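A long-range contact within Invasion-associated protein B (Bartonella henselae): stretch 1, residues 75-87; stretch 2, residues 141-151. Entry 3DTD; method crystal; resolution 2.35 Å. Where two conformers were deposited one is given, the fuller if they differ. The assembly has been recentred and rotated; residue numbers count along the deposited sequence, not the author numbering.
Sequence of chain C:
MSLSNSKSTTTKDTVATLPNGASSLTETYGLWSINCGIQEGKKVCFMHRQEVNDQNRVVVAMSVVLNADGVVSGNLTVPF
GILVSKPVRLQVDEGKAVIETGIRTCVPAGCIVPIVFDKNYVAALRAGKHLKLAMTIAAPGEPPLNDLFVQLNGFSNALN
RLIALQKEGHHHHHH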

# COMPACT_ATOMS: atom_id res chain seq x y z
N ASN C 75 -4.89 4.88 38.80
CA ASN C 75 -3.57 5.01 38.18
C ASN C 75 -3.37 6.29 37.39
O ASN C 75 -4.26 6.76 36.68
CB ASN C 75 -3.28 3.80 37.28
CG ASN C 75 -3.05 2.52 38.07
OD1 ASN C 75 -2.15 2.45 38.91
ND2 ASN C 75 -3.88 1.52 37.82
N LEU C 76 -2.16 6.83 37.51
CA LEU C 76 -1.71 7.94 36.71
C LEU C 76 -0.66 7.42 35.72
O LEU C 76 0.25 6.69 36.11
CB LEU C 76 -1.11 9.01 37.63
CG LEU C 76 -0.42 10.26 37.06
CD1 LEU C 76 -1.43 11.20 36.45
CD2 LEU C 76 0.35 10.95 38.17
N THR C 77 -0.82 7.76 34.45
CA THR C 77 0.15 7.40 33.42
C THR C 77 0.99 8.63 33.09
O THR C 77 0.45 9.67 32.73
CB THR C 77 -0.52 6.85 32.15
OG1 THR C 77 -1.42 5.79 32.50
CG2 THR C 77 0.52 6.32 31.17
N VAL C 78 2.31 8.52 33.25
CA VAL C 78 3.25 9.62 33.00
C VAL C 78 4.18 9.24 31.83
O VAL C 78 4.21 8.07 31.44
CB VAL C 78 4.05 10.02 34.30
CG1 VAL C 78 3.10 10.50 35.41
CG2 VAL C 78 4.93 8.89 34.80
N PRO C 79 4.91 10.22 31.25
CA PRO C 79 5.81 9.90 30.13
C PRO C 79 6.98 8.96 30.45
O PRO C 79 7.30 8.73 31.61
CB PRO C 79 6.37 11.27 29.72
CG PRO C 79 5.46 12.26 30.29
CD PRO C 79 4.91 11.66 31.54
N PHE C 80 7.60 8.44 29.39
CA PHE C 80 8.86 7.73 29.47
C PHE C 80 9.98 8.72 29.79
O PHE C 80 9.83 9.93 29.59
CB PHE C 80 9.18 7.08 28.11
CG PHE C 80 8.29 5.91 27.77
CD1 PHE C 80 8.16 4.82 28.63
CD2 PHE C 80 7.62 5.88 26.56
CE1 PHE C 80 7.36 3.75 28.30
CE2 PHE C 80 6.82 4.80 26.22
CZ PHE C 80 6.69 3.74 27.09
N GLY C 81 11.10 8.21 30.29
CA GLY C 81 12.27 9.05 30.56
C GLY C 81 12.28 9.70 31.93
O GLY C 81 13.11 10.58 32.20
N ILE C 82 11.36 9.27 32.79
CA ILE C 82 11.25 9.79 34.15
C ILE C 82 12.09 8.94 35.10
O ILE C 82 12.01 7.71 35.07
CB ILE C 82 9.76 9.85 34.63
CG1 ILE C 82 8.91 10.73 33.70
CG2 ILE C 82 9.62 10.33 36.08
CD1 ILE C 82 9.47 12.12 33.44
N LEU C 83 12.89 9.61 35.93
CA LEU C 83 13.69 8.96 36.97
C LEU C 83 12.81 8.26 38.00
O LEU C 83 12.11 8.88 38.79
CB LEU C 83 14.63 9.97 37.65
CG LEU C 83 15.67 9.44 38.64
CD1 LEU C 83 16.55 8.37 38.02
CD2 LEU C 83 16.53 10.59 39.11
N VAL C 84 12.88 6.94 37.94
CA VAL C 84 12.01 6.03 38.67
C VAL C 84 12.29 5.97 40.18
O VAL C 84 11.39 5.67 40.98
CB VAL C 84 12.10 4.63 37.97
CG1 VAL C 84 12.51 3.52 38.91
CG2 VAL C 84 10.84 4.34 37.16
N SER C 85 13.53 6.30 40.55
CA SER C 85 13.97 6.25 41.94
C SER C 85 13.51 7.46 42.75
O SER C 85 13.41 7.41 43.97
CB SER C 85 15.50 6.10 42.02
OG SER C 85 16.16 7.12 41.29
N LYS C 86 13.22 8.56 42.05
CA LYS C 86 12.73 9.78 42.67
C LYS C 86 11.20 9.86 42.56
O LYS C 86 10.63 9.35 41.60
CB LYS C 86 13.42 11.00 42.05
CG LYS C 86 14.89 11.13 42.45
CD LYS C 86 15.44 12.52 42.20
CE LYS C 86 15.26 13.43 43.41
NZ LYS C 86 16.14 13.04 44.55
N PRO C 87 10.53 10.49 43.56
CA PRO C 87 9.07 10.42 43.62
C PRO C 87 8.32 11.29 42.62
O PRO C 87 8.89 12.20 42.01
CB PRO C 87 8.75 10.88 45.05
CG PRO C 87 10.07 11.04 45.75
CD PRO C 87 11.07 11.29 44.68
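Stretch 2 (141-151) GEPPLNDLFVQ

Stretch 2 runs past stretch 1 in the opposite sense: as the first chain advances from Leu76 through Ile82 to Leu83, its nearest partners step back from Val150 through Leu145 to Glu142. The backbones stay well apart. The CA atoms of Leu76 and Val150 are 9.6 Å from each other, those of Ile82 and Leu145 8.5 Å, and those of Leu83 and Glu142 7.8 Å. No hydrogen bond crosses the gap, so the two segments are not paired as neighbouring strands; side chains fill the space between them, burying a modest 262 Å² in all.

Stretch 1 begins as the end of a strand, residues 75-78, and continues as loop. Stretch 2 leaves Gly141 in a loop, is extended at Pro144 and Leu145, turns through Asn146 and Asp147, and is again a strand at Phe149 to Gln151. Alternation in the extended parts decides who takes part. Leu76 and Val150 send their CA-to-CB bonds toward the opposite stretch, whereas Asn75, Thr77 and Gln151 are out of reach and Phe149 points away. Leu76, with chi1 t and chi2 p, brings CD1 to 4.2 Å from CG2 of Val150, whose own chi1 is t. Both residues are buried, and their branched hydrocarbon side chains meet without leaving any polar group to be satisfied.

Where the first strand gives way to loop, Pro79 offers a compact apolar ring. Its CD lies 3.8 Å from CD2 of Leu148. Leu148 has chi1 at -97°, between the usual wells, with chi2 near p; in this conformation CD2 extends to the proline ring.

The next pair shows how a rotamer can redirect a side chain. Ile82 leaves its backbone sideways, but chi1 and chi2 are both m, and the end of the side chain comes nearer, placing CD1 3.8 Å from CD2 of Leu145. The unbranched arm of isoleucine supplies the reach. Leu145 answers with CB directed toward stretch 1 and the common t, p leucine rotamer. Just before Ile82, Gly81 has phi/psi of 87/10, where a CB would be jammed against the preceding carbonyl oxygen; glycine suits this bend, as it does at Gly141, with 100/-19.

At the exposed end Glu142 covers the edge of the contact. Its backbone has phi/psi of 51/67, and its CA-to-CB bond points toward stretch 1; its chi1 m, chi2 t side chain is long enough to lay the carboxylate carbon CD 3.5 Å from CD2 of Leu83. Leu83, buried and again t, p, meets the carboxylate group itself through its carbon; Glu142 as a whole is exposed, which suits a charged residue. Lys86 approaches the same glutamate through its aliphatic portion, with CD 4.1 Å from Glu142 OE1. Its chi3 and chi4 are both p, so the chain bends rather than running fully extended. Between these two partners of Glu142, a weak backbone hydrogen bond from Lys86 N to Leu83 O, 3.5 Å long, helps hold the turn.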

# COMPACT_ATOMS: atom_id res chain seq x y z
N GLY C 141 22.33 15.44 35.01
CA GLY C 141 21.95 16.61 35.79
C GLY C 141 20.68 16.41 36.59
O GLY C 141 20.42 17.14 37.55
N GLU C 142 19.89 15.41 36.18
CA GLU C 142 18.57 15.08 36.74
C GLU C 142 17.60 16.28 36.84
O GLU C 142 17.23 16.69 37.94
CB GLU C 142 18.70 14.35 38.08
CG GLU C 142 19.34 12.97 37.98
CD GLU C 142 19.59 12.33 39.33
OE1 GLU C 142 19.06 12.82 40.35
OE2 GLU C 142 20.32 11.31 39.37
N PRO C 143 17.17 16.82 35.68
CA PRO C 143 16.33 18.02 35.67
C PRO C 143 14.89 17.73 36.12
O PRO C 143 14.40 16.62 35.91
CB PRO C 143 16.35 18.47 34.20
CG PRO C 143 17.34 17.58 33.50
CD PRO C 143 17.41 16.33 34.31
N PRO C 144 14.23 18.71 36.75
CA PRO C 144 12.83 18.50 37.12
C PRO C 144 11.87 18.65 35.93
O PRO C 144 12.17 19.38 34.98
CB PRO C 144 12.57 19.60 38.15
CG PRO C 144 13.51 20.70 37.78
CD PRO C 144 14.72 20.04 37.17
N LEU C 145 10.75 17.94 35.99
CA LEU C 145 9.65 18.13 35.05
C LEU C 145 8.44 18.56 35.87
O LEU C 145 7.87 17.77 36.63
CB LEU C 145 9.37 16.84 34.26
CG LEU C 145 8.39 16.90 33.07
CD1 LEU C 145 8.89 17.81 31.96
CD2 LEU C 145 8.11 15.51 32.53
N ASN C 146 8.07 19.83 35.73
CA ASN C 146 7.05 20.44 36.60
C ASN C 146 5.85 21.04 35.86
O ASN C 146 4.92 21.54 36.50
CB ASN C 146 7.69 21.51 37.50
CG ASN C 146 8.71 20.93 38.48
OD1 ASN C 146 8.61 19.78 38.90
ND2 ASN C 146 9.68 21.76 38.85
N ASP C 147 5.87 20.99 34.53
CA ASP C 147 4.84 21.65 33.72
C ASP C 147 3.65 20.75 33.33
O ASP C 147 2.75 21.17 32.60
CB ASP C 147 5.46 22.31 32.48
CG ASP C 147 6.25 21.34 31.60
OD1 ASP C 147 6.75 21.79 30.55
OD2 ASP C 147 6.37 20.15 31.95
N LEU C 148 3.64 19.52 33.84
CA LEU C 148 2.55 18.58 33.57
C LEU C 148 1.45 18.67 34.63
O LEU C 148 1.71 18.94 35.79
CB LEU C 148 3.09 17.15 33.48
CG LEU C 148 3.42 16.49 32.14
CD1 LEU C 148 4.10 17.41 31.14
CD2 LEU C 148 4.27 15.26 32.41
N PHE C 149 0.22 18.42 34.19
CA PHE C 149 -0.96 18.54 35.05
C PHE C 149 -2.11 17.69 34.51
O PHE C 149 -2.08 17.23 33.37
CB PHE C 149 -1.42 20.01 35.19
CG PHE C 149 -1.53 20.74 33.88
CD1 PHE C 149 -2.68 20.63 33.09
CD2 PHE C 149 -0.48 21.52 33.42
CE1 PHE C 149 -2.77 21.29 31.88
CE2 PHE C 149 -0.56 22.18 32.21
CZ PHE C 149 -1.70 22.06 31.44
N VAL C 150 -3.11 17.48 35.36
CA VAL C 150 -4.40 16.94 34.94
C VAL C 150 -5.45 18.02 35.22
O VAL C 150 -5.51 18.54 36.33
CB VAL C 150 -4.74 15.61 35.67
CG1 VAL C 150 -6.10 15.08 35.25
CG2 VAL C 150 -3.68 14.55 35.41
N GLN C 151 -6.24 18.37 34.21
CA GLN C 151 -7.28 19.38 34.36
C GLN C 151 -8.48 18.77 35.09
O GLN C 151 -8.91 17.66 34.77
CB GLN C 151 -7.70 19.93 33.00
CG GLN C 151 -6.60 20.64 32.24
CD GLN C 151 -7.07 21.15 30.90
OE1 GLN C 151 -7.63 22.24 30.80
NE2 GLN C 151 -6.84 20.37 29.85